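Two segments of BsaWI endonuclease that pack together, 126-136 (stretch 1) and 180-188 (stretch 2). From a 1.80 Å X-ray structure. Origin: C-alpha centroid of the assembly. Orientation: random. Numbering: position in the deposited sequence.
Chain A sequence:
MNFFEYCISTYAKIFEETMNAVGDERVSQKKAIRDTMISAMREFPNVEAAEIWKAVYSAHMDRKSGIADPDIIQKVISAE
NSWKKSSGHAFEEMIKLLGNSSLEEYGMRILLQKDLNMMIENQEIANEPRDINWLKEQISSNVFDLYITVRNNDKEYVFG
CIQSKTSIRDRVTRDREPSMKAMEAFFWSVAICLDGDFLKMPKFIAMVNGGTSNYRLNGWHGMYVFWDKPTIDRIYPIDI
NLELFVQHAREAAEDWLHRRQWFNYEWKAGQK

Stretch 1, residues 126-136: ANEPRDINWLK
Stretch 2, residues 180-188: MKAMEAFFW

No hydrogen bond or salt bridge crosses between these two stretches; two aromatic side chains, W134 and F187, carry most of the 278 Å² they bury together. The planes of the F187 ring and the six-membered ring of W134 lie at 11° to one another, with centroids 4.8 Å apart. They are slid so far that they barely overlap, and the closest approach, W134 CE3 to F187 CE1, is 3.5 Å.

Stretch 1 runs as a loop through N127 (phi/psi -58/156); E128 (-56/152) occupies the N-cap position, right before the helix, and the chain is helical from P129 through K136 and onward, with phi near -60° and psi near -40°. Its i to i-4 bonds include I132 N to E128 O, 3.1 Å, and L135 N to D131 O, 2.8 Å. Stretch 2 enters as the end of a helix that began earlier in the chain, and the two helical segments run roughly antiparallel. A Schellman motif closes it: F186 takes positive phi (64/50), while F187 N reaches back to A182 O at 3.0 Å and F186 N to M183 O at 3.0 Å. F187 then extends (-118/152). The turn leaves the CA-to-CB bonds of A185 and F187 both pointing toward stretch 1. The backbones stay well apart, the nearest CA atoms being those of D131 and A185 at 8.3 Å, so side chains fill the gap.

W134 (chi1 -177°, t; chi2 83°) points toward stretch 2. A185 CB sits over one face of its six-membered ring, 4.1 Å from the centroid and 21° off the normal, a CH-pi contact in which a methyl group meets the pi cloud. W134 CH2 also packs against A182 CB at 3.8 Å, an apolar contact in which the indole lies against a methyl group and the helix backbone; W134 CZ2 lies 3.7 Å from A182 CA.

F187 (chi1 -69°, m; chi2 90°) has a more mixed setting. N127 ND2 lies at its ring edge, near the ring plane, 4.1 Å from F187 CE2, while D131 OD1 comes to 3.5 Å from F187 CZ. These polar atoms pack against the ring without hydrogen bonding to it. Within stretch 1, N127 (chi1 -64°, m) and D131 (chi1 -78°, m) are linked by N127 ND2 to D131 OD2, 3.0 Å and nearly linear at 174°, and both side chains bond elsewhere in the structure. L135 (m, t) adds a looser apolar contact, CD2 to F187 CZ, 4.5 Å.

Within stretch 2, K181 NZ and E184 OE1 form a salt bridge at 3.3 Å, its hydrogen bond weak.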

# COMPACT_ATOMS: atom_id res chain seq x y z
N ALA A 126 21.51 24.93 7.94
CA ALA A 126 22.85 25.34 7.52
C ALA A 126 23.65 24.28 6.75
O ALA A 126 24.80 24.55 6.37
CB ALA A 126 23.66 25.80 8.77
N ASN A 127 23.11 23.10 6.53
CA ASN A 127 23.91 22.08 5.78
C ASN A 127 24.34 22.58 4.41
O ASN A 127 23.69 23.45 3.83
CB ASN A 127 23.14 20.78 5.58
CG ASN A 127 22.82 20.08 6.87
OD1 ASN A 127 22.11 20.62 7.69
ND2 ASN A 127 23.27 18.83 7.02
N GLU A 128 25.41 22.00 3.89
CA GLU A 128 25.89 22.28 2.56
C GLU A 128 24.82 22.03 1.56
O GLU A 128 24.03 21.12 1.78
CB GLU A 128 27.05 21.37 2.25
CG GLU A 128 28.20 21.40 3.27
CD GLU A 128 29.53 21.60 2.58
OE1 GLU A 128 29.51 21.80 1.35
OE2 GLU A 128 30.57 21.57 3.25
N PRO A 129 24.86 22.74 0.41
CA PRO A 129 23.78 22.56 -0.58
C PRO A 129 23.63 21.12 -1.04
O PRO A 129 22.52 20.66 -1.28
CB PRO A 129 24.21 23.49 -1.73
CG PRO A 129 24.91 24.56 -1.07
CD PRO A 129 25.63 23.97 0.13
N ARG A 130 24.74 20.40 -1.20
CA ARG A 130 24.64 18.99 -1.51
C ARG A 130 23.73 18.17 -0.52
O ARG A 130 22.89 17.35 -0.92
CB ARG A 130 26.06 18.40 -1.51
CG ARG A 130 26.10 16.95 -1.78
CD ARG A 130 27.51 16.45 -1.99
NE ARG A 130 27.42 15.00 -2.07
CZ ARG A 130 28.35 14.25 -2.62
NH1 ARG A 130 29.45 14.84 -3.12
NH2 ARG A 130 28.19 12.93 -2.64
N ASP A 131 23.91 18.39 0.77
CA ASP A 131 23.01 17.80 1.77
C ASP A 131 21.57 18.29 1.64
O ASP A 131 20.63 17.49 1.78
CB ASP A 131 23.45 18.17 3.20
CG ASP A 131 24.61 17.36 3.73
OD1 ASP A 131 24.98 16.31 3.14
OD2 ASP A 131 25.09 17.79 4.82
N ILE A 132 21.40 19.59 1.44
CA ILE A 132 20.04 20.15 1.34
C ILE A 132 19.29 19.45 0.21
O ILE A 132 18.14 19.07 0.36
CB ILE A 132 20.05 21.67 1.04
CG1 ILE A 132 20.75 22.45 2.16
CG2 ILE A 132 18.62 22.21 0.85
CD1 ILE A 132 20.11 22.26 3.51
N ASN A 133 19.96 19.30 -0.92
CA ASN A 133 19.35 18.65 -2.08
C ASN A 133 18.97 17.21 -1.80
O ASN A 133 17.88 16.74 -2.18
CB ASN A 133 20.29 18.73 -3.26
CG ASN A 133 20.33 20.13 -3.82
OD1 ASN A 133 19.42 20.89 -3.57
ND2 ASN A 133 21.40 20.47 -4.52
N TRP A 134 19.87 16.52 -1.12
CA TRP A 134 19.62 15.13 -0.75
C TRP A 134 18.45 15.02 0.24
O TRP A 134 17.58 14.16 0.11
CB TRP A 134 20.89 14.52 -0.15
CG TRP A 134 20.72 13.07 0.20
CD1 TRP A 134 20.84 12.00 -0.66
CD2 TRP A 134 20.34 12.52 1.47
NE1 TRP A 134 20.62 10.83 0.02
CE2 TRP A 134 20.29 11.12 1.32
CE3 TRP A 134 20.07 13.08 2.73
CZ2 TRP A 134 19.98 10.25 2.39
CZ3 TRP A 134 19.75 12.23 3.79
CH2 TRP A 134 19.71 10.83 3.61
N LEU A 135 18.41 15.91 1.22
CA LEU A 135 17.30 15.91 2.16
C LEU A 135 16.00 16.22 1.46
O LEU A 135 14.96 15.67 1.79
CB LEU A 135 17.54 16.92 3.28
CG LEU A 135 18.68 16.51 4.22
CD1 LEU A 135 19.09 17.77 4.95
CD2 LEU A 135 18.26 15.36 5.20
N LYS A 136 16.01 17.15 0.51
CA LYS A 136 14.77 17.46 -0.20
C LYS A 136 14.24 16.21 -0.93
O LYS A 136 13.01 16.02 -0.96
CB LYS A 136 14.99 18.64 -1.18
CG LYS A 136 14.97 20.01 -0.50
CD LYS A 136 15.41 21.14 -1.51
N MET A 180 20.26 2.51 4.67
CA MET A 180 21.67 2.28 4.22
C MET A 180 22.13 3.39 3.28
O MET A 180 23.32 3.80 3.29
CB MET A 180 21.80 0.89 3.56
CG MET A 180 21.66 -0.18 4.71
SD MET A 180 21.74 -1.86 4.14
CE MET A 180 23.53 -2.09 4.01
N LYS A 181 21.20 3.91 2.47
CA LYS A 181 21.53 5.07 1.68
C LYS A 181 21.86 6.32 2.53
O LYS A 181 22.76 7.10 2.14
CB LYS A 181 20.38 5.37 0.68
CG LYS A 181 20.26 4.30 -0.44
CD LYS A 181 21.60 4.10 -1.07
CE LYS A 181 21.55 3.39 -2.42
NZ LYS A 181 22.84 3.66 -3.17
N ALA A 182 21.15 6.51 3.66
CA ALA A 182 21.43 7.63 4.57
C ALA A 182 22.83 7.45 5.16
O ALA A 182 23.59 8.43 5.28
CB ALA A 182 20.36 7.71 5.67
N MET A 183 23.20 6.21 5.51
CA MET A 183 24.56 5.96 6.04
C MET A 183 25.59 6.23 4.95
O MET A 183 26.66 6.77 5.24
CB MET A 183 24.69 4.51 6.58
CG MET A 183 23.71 4.28 7.76
SD MET A 183 24.07 2.79 8.71
CE MET A 183 23.62 1.54 7.52
N GLU A 184 25.28 5.84 3.71
CA GLU A 184 26.17 6.15 2.60
C GLU A 184 26.36 7.66 2.37
O GLU A 184 27.41 8.08 1.83
CB GLU A 184 25.65 5.56 1.31
CG GLU A 184 26.04 4.18 1.11
CD GLU A 184 25.45 3.67 -0.22
OE1 GLU A 184 25.35 4.48 -1.19
OE2 GLU A 184 25.07 2.48 -0.25
N ALA A 185 25.34 8.42 2.74
CA ALA A 185 25.34 9.89 2.64
C ALA A 185 25.92 10.57 3.85
O ALA A 185 25.90 11.79 3.92
CB ALA A 185 23.92 10.41 2.43
N PHE A 186 26.44 9.77 4.77
CA PHE A 186 27.12 10.24 5.99
C PHE A 186 26.14 11.00 6.88
O PHE A 186 26.48 12.05 7.45
CB PHE A 186 28.35 11.09 5.69
CG PHE A 186 29.38 10.38 4.84
CD1 PHE A 186 30.37 9.57 5.43
CD2 PHE A 186 29.34 10.49 3.46
CE1 PHE A 186 31.31 8.91 4.65
CE2 PHE A 186 30.25 9.81 2.66
CZ PHE A 186 31.28 9.05 3.26
N PHE A 187 24.98 10.38 7.13
CA PHE A 187 24.11 10.82 8.23
C PHE A 187 23.97 9.68 9.24
O PHE A 187 24.01 8.49 8.87
CB PHE A 187 22.72 11.17 7.72
CG PHE A 187 22.70 12.44 6.86
CD1 PHE A 187 22.90 12.37 5.48
CD2 PHE A 187 22.49 13.69 7.47
CE1 PHE A 187 22.89 13.56 4.70
CE2 PHE A 187 22.48 14.85 6.68
CZ PHE A 187 22.68 14.79 5.34
N TRP A 188 23.73 10.06 10.50
CA TRP A 188 23.30 9.07 11.52
C TRP A 188 21.98 8.50 11.08
O TRP A 188 21.07 9.27 10.77
CB TRP A 188 23.17 9.78 12.83
CG TRP A 188 23.01 8.89 14.02
CD1 TRP A 188 23.66 7.69 14.28
CD2 TRP A 188 22.17 9.16 15.15
NE1 TRP A 188 23.27 7.25 15.53
CE2 TRP A 188 22.36 8.13 16.07
CE3 TRP A 188 21.27 10.21 15.47
CZ2 TRP A 188 21.69 8.10 17.32
CZ3 TRP A 188 20.61 10.18 16.68
CH2 TRP A 188 20.78 9.11 17.58